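Local atomic coordinates of mandelate racemase/muconate lactonizing enzyme family protein (Sorangium cellulosum, PDB entry 3S5S), a protein that belongs to the mandelate racemase/muconate lactonizing enzyme family within the enolase superfamily, pairing an N-terminal capping domain with a barrel domain. Residues T3-R8 with D81-R86. Numbering follows the deposited sequence.
Sequences TPTLIR and DARAWR. With SO4 (sulfate ion), chain C.
Thr5 and Asp81 join the type I turn of Thr3-Leu6 to an Asx turn just ahead of helix 85-96, within the N-terminal capping domain of the enolase-superfamily fold. The Thr5 hydroxyl donates to Asp81 OD1, OG1 to OD1 2.7 Å, arriving from above the carboxylate plane. With chi1 of 47°, Thr5 holds OG1 between its backbone N and carbonyl carbon, turned to the aspartate, while CB also lies close to OD1. Alongside, Ala82 N donates to Thr5 O at 2.8 Å, and a single beta bridge pairs Leu6 with Asp81. Leu6 CD2 rests on the CA of Asp81, and Thr3 CG2 lies 4.0 Å from Arg83 NH2.

The carboxylate is itself held by Arg83, whose NE and NH2 grip it side-on in a salt bridge, with NE reaching both oxygens. A bend at chi3 (-59°) folds the arginine back to its partner. Such close pairing would be expected to favour the charged aspartate. Further out, Ala82 packs on Leu42 and Ile111, Arg83 on Leu115, and Ile7 on Val40 and Leu42. Arg83 also touches Trp124 of the second subunit, placing the turn beside the dimer interface. Asp81 OD1 accepts from three donors here, Thr5 OG1, Arg83 NE and Arg83 N, the last at 2.9 Å and closing the Asx turn.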
ATOM      1  N   THR A   3       4.047 -28.005   0.421  1.00 30.58           N
ATOM      2  CA  THR A   3       3.283 -26.743   0.314  1.00 29.16           C
ATOM      3  C   THR A   3       2.907 -26.329  -1.153  1.00 27.62           C
ATOM      4  O   THR A   3       3.776 -26.139  -2.005  1.00 26.67           O
ATOM      5  CB  THR A   3       4.034 -25.617   1.073  1.00 29.07           C
ATOM      6  OG1 THR A   3       4.090 -25.931   2.483  1.00 33.38           O
ATOM      7  CG2 THR A   3       3.420 -24.242   0.858  1.00 24.26           C
ATOM      8  N   PRO A   4       1.608 -26.183  -1.446  1.00 27.02           N
ATOM      9  CA  PRO A   4       1.254 -26.032  -2.881  1.00 25.97           C
ATOM     10  C   PRO A   4       1.810 -24.802  -3.568  1.00 25.19           C
ATOM     11  O   PRO A   4       2.036 -24.798  -4.799  1.00 25.06           O
ATOM     12  CB  PRO A   4      -0.264 -26.023  -2.901  1.00 24.96           C
ATOM     13  CG  PRO A   4      -0.715 -26.310  -1.529  1.00 27.66           C
ATOM     14  CD  PRO A   4       0.474 -26.641  -0.635  1.00 27.80           C
ATOM     15  N   THR A   5       2.103 -23.798  -2.761  1.00 25.52           N
ATOM     16  CA  THR A   5       2.414 -22.452  -3.259  1.00 24.46           C
ATOM     17  C   THR A   5       3.905 -22.129  -3.255  1.00 23.81           C
ATOM     18  O   THR A   5       4.265 -21.004  -3.545  1.00 23.17           O
ATOM     19  CB  THR A   5       1.714 -21.399  -2.400  1.00 23.61           C
ATOM     20  OG1 THR A   5       1.936 -21.724  -1.019  1.00 26.05           O
ATOM     21  CG2 THR A   5       0.194 -21.393  -2.699  1.00 23.21           C
ATOM     22  N   LEU A   6       4.765 -23.092  -2.917  1.00 23.99           N
ATOM     23  CA  LEU A   6       6.200 -22.891  -3.088  1.00 24.32           C
ATOM     24  C   LEU A   6       6.514 -22.793  -4.572  1.00 23.20           C
ATOM     25  O   LEU A   6       5.932 -23.516  -5.368  1.00 22.68           O
ATOM     26  CB  LEU A   6       7.027 -24.034  -2.507  1.00 25.31           C
ATOM     27  CG  LEU A   6       6.927 -24.357  -1.004  1.00 28.74           C
ATOM     28  CD1 LEU A   6       7.906 -25.486  -0.680  1.00 27.93           C
ATOM     29  CD2 LEU A   6       7.176 -23.113  -0.094  1.00 26.23           C
ATOM     30  N   ILE A   7       7.451 -21.920  -4.923  1.00 22.77           N
ATOM     31  CA  ILE A   7       7.920 -21.771  -6.314  1.00 22.14           C
ATOM     32  C   ILE A   7       8.950 -22.835  -6.700  1.00 24.45           C
ATOM     33  O   ILE A   7      10.091 -22.878  -6.198  1.00 26.04           O
ATOM     34  CB  ILE A   7       8.432 -20.348  -6.558  1.00 20.49           C
ATOM     35  CG1 ILE A   7       7.300 -19.374  -6.278  1.00 15.57           C
ATOM     36  CG2 ILE A   7       8.944 -20.225  -7.945  1.00 20.15           C
ATOM     37  CD1 ILE A   7       7.709 -17.982  -5.890  1.00 16.94           C
ATOM     38  N   ARG A   8       8.516 -23.723  -7.579  1.00 25.59           N
ATOM     39  CA  ARG A   8       9.307 -24.846  -8.021  1.00 27.70           C
ATOM     40  C   ARG A   8      10.219 -24.454  -9.204  1.00 27.40           C
ATOM     41  O   ARG A   8      11.303 -24.976  -9.343  1.00 27.04           O
ATOM     42  CB  ARG A   8       8.310 -25.918  -8.468  1.00 29.12           C
ATOM     43  CG  ARG A   8       8.901 -27.255  -8.794  1.00 34.63           C
ATOM     44  CD  ARG A   8       7.804 -28.297  -8.642  1.00 42.25           C
ATOM     45  NE  ARG A   8       8.133 -29.535  -9.305  1.00 47.86           N
ATOM     46  CZ  ARG A   8       8.012 -29.730 -10.618  1.00 52.99           C
ATOM     47  NH1 ARG A   8       7.571 -28.738 -11.393  1.00 52.14           N
ATOM     48  NH2 ARG A   8       8.333 -30.918 -11.157  1.00 54.31           N
ATOM     49  N   ASP A  81       7.740 -19.111  -1.126  1.00 26.83           N
ATOM     50  CA  ASP A  81       6.312 -19.281  -1.105  1.00 26.27           C
ATOM     51  C   ASP A  81       5.725 -18.104  -1.844  1.00 24.92           C
ATOM     52  O   ASP A  81       6.116 -16.956  -1.583  1.00 25.01           O
ATOM     53  CB  ASP A  81       5.841 -19.170   0.339  1.00 26.76           C
ATOM     54  CG  ASP A  81       4.468 -19.780   0.575  1.00 29.07           C
ATOM     55  OD1 ASP A  81       3.560 -19.665  -0.313  1.00 26.22           O
ATOM     56  OD2 ASP A  81       4.299 -20.346   1.706  1.00 31.54           O
ATOM     57  N   ALA A  82       4.783 -18.375  -2.741  1.00 22.26           N
ATOM     58  CA  ALA A  82       4.087 -17.314  -3.445  1.00 21.23           C
ATOM     59  C   ALA A  82       3.173 -16.489  -2.529  1.00 20.63           C
ATOM     60  O   ALA A  82       2.856 -15.327  -2.844  1.00 20.39           O
ATOM     61  CB  ALA A  82       3.283 -17.891  -4.616  1.00 20.23           C
ATOM     62  N   ARG A  83       2.714 -17.091  -1.434  1.00 20.46           N
ATOM     63  CA  ARG A  83       1.950 -16.372  -0.428  1.00 20.53           C
ATOM     64  C   ARG A  83       2.783 -15.236   0.174  1.00 20.73           C
ATOM     65  O   ARG A  83       2.224 -14.246   0.657  1.00 20.46           O
ATOM     66  CB  ARG A  83       1.425 -17.303   0.663  1.00 21.71           C
ATOM     67  CG  ARG A  83       0.468 -18.408   0.150  1.00 22.64           C
ATOM     68  CD  ARG A  83       0.054 -19.373   1.246  1.00 22.59           C
ATOM     69  NE  ARG A  83       1.218 -20.020   1.831  1.00 20.75           N
ATOM     70  CZ  ARG A  83       1.186 -20.787   2.912  1.00 22.22           C
ATOM     71  NH1 ARG A  83       0.032 -21.006   3.553  1.00 19.49           N
ATOM     72  NH2 ARG A  83       2.323 -21.302   3.377  1.00 19.04           N
ATOM     73  N   ALA A  84       4.108 -15.355   0.108  1.00 20.92           N
ATOM     74  CA  ALA A  84       5.020 -14.339   0.677  1.00 21.44           C
ATOM     75  C   ALA A  84       5.514 -13.327  -0.380  1.00 21.36           C
ATOM     76  O   ALA A  84       6.676 -12.902  -0.371  1.00 22.95           O
ATOM     77  CB  ALA A  84       6.210 -15.021   1.406  1.00 21.21           C
ATOM     78  N   TRP A  85       4.621 -12.915  -1.268  1.00 20.85           N
ATOM     79  CA  TRP A  85       5.002 -12.040  -2.374  1.00 21.02           C
ATOM     80  C   TRP A  85       5.717 -10.755  -1.930  1.00 21.10           C
ATOM     81  O   TRP A  85       6.636 -10.298  -2.625  1.00 20.78           O
ATOM     82  CB  TRP A  85       3.809 -11.749  -3.305  1.00 19.05           C
ATOM     83  CG  TRP A  85       2.678 -11.010  -2.644  1.00 21.13           C
ATOM     84  CD1 TRP A  85       1.656 -11.544  -1.853  1.00 19.71           C
ATOM     85  CD2 TRP A  85       2.435  -9.598  -2.708  1.00 18.82           C
ATOM     86  NE1 TRP A  85       0.813 -10.557  -1.452  1.00 19.84           N
ATOM     87  CE2 TRP A  85       1.260  -9.349  -1.948  1.00 20.09           C
ATOM     88  CE3 TRP A  85       3.080  -8.524  -3.356  1.00 17.54           C
ATOM     89  CZ2 TRP A  85       0.709  -8.071  -1.823  1.00 18.18           C
ATOM     90  CZ3 TRP A  85       2.542  -7.238  -3.218  1.00 17.48           C
ATOM     91  CH2 TRP A  85       1.369  -7.028  -2.428  1.00 17.13           C
ATOM     92  N   ARG A  86       5.353 -10.180  -0.782  1.00 21.28           N
ATOM     93  CA  ARG A  86       6.083  -8.972  -0.362  1.00 21.92           C
ATOM     94  C   ARG A  86       7.477  -9.228   0.147  1.00 22.89           C
ATOM     95  O   ARG A  86       8.296  -8.312   0.138  1.00 23.32           O
ATOM     96  CB  ARG A  86       5.373  -8.139   0.681  1.00 22.14           C
ATOM     97  CG  ARG A  86       4.401  -7.218   0.110  1.00 22.67           C
ATOM     98  CD  ARG A  86       3.942  -6.223   1.133  1.00 27.57           C
ATOM     99  NE  ARG A  86       2.519  -5.995   0.937  1.00 34.29           N
ATOM    100  CZ  ARG A  86       1.959  -4.977   0.293  1.00 32.57           C
ATOM    101  NH1 ARG A  86       2.694  -3.988  -0.196  1.00 32.40           N
ATOM    102  NH2 ARG A  86       0.636  -4.960   0.196  1.00 31.10           N
TER
HETATM  103  S   SO4 C 390      -2.919  -5.328  -0.734  1.00 57.09           S
HETATM  104  O1  SO4 C 390      -2.254  -3.990  -0.589  1.00 49.74           O
HETATM  105  O2  SO4 C 390      -3.540  -5.473  -2.107  1.00 48.75           O
HETATM  106  O3  SO4 C 390      -2.008  -6.434  -0.328  1.00 46.52           O
HETATM  107  O4  SO4 C 390      -3.980  -5.350   0.275  1.00 53.81           O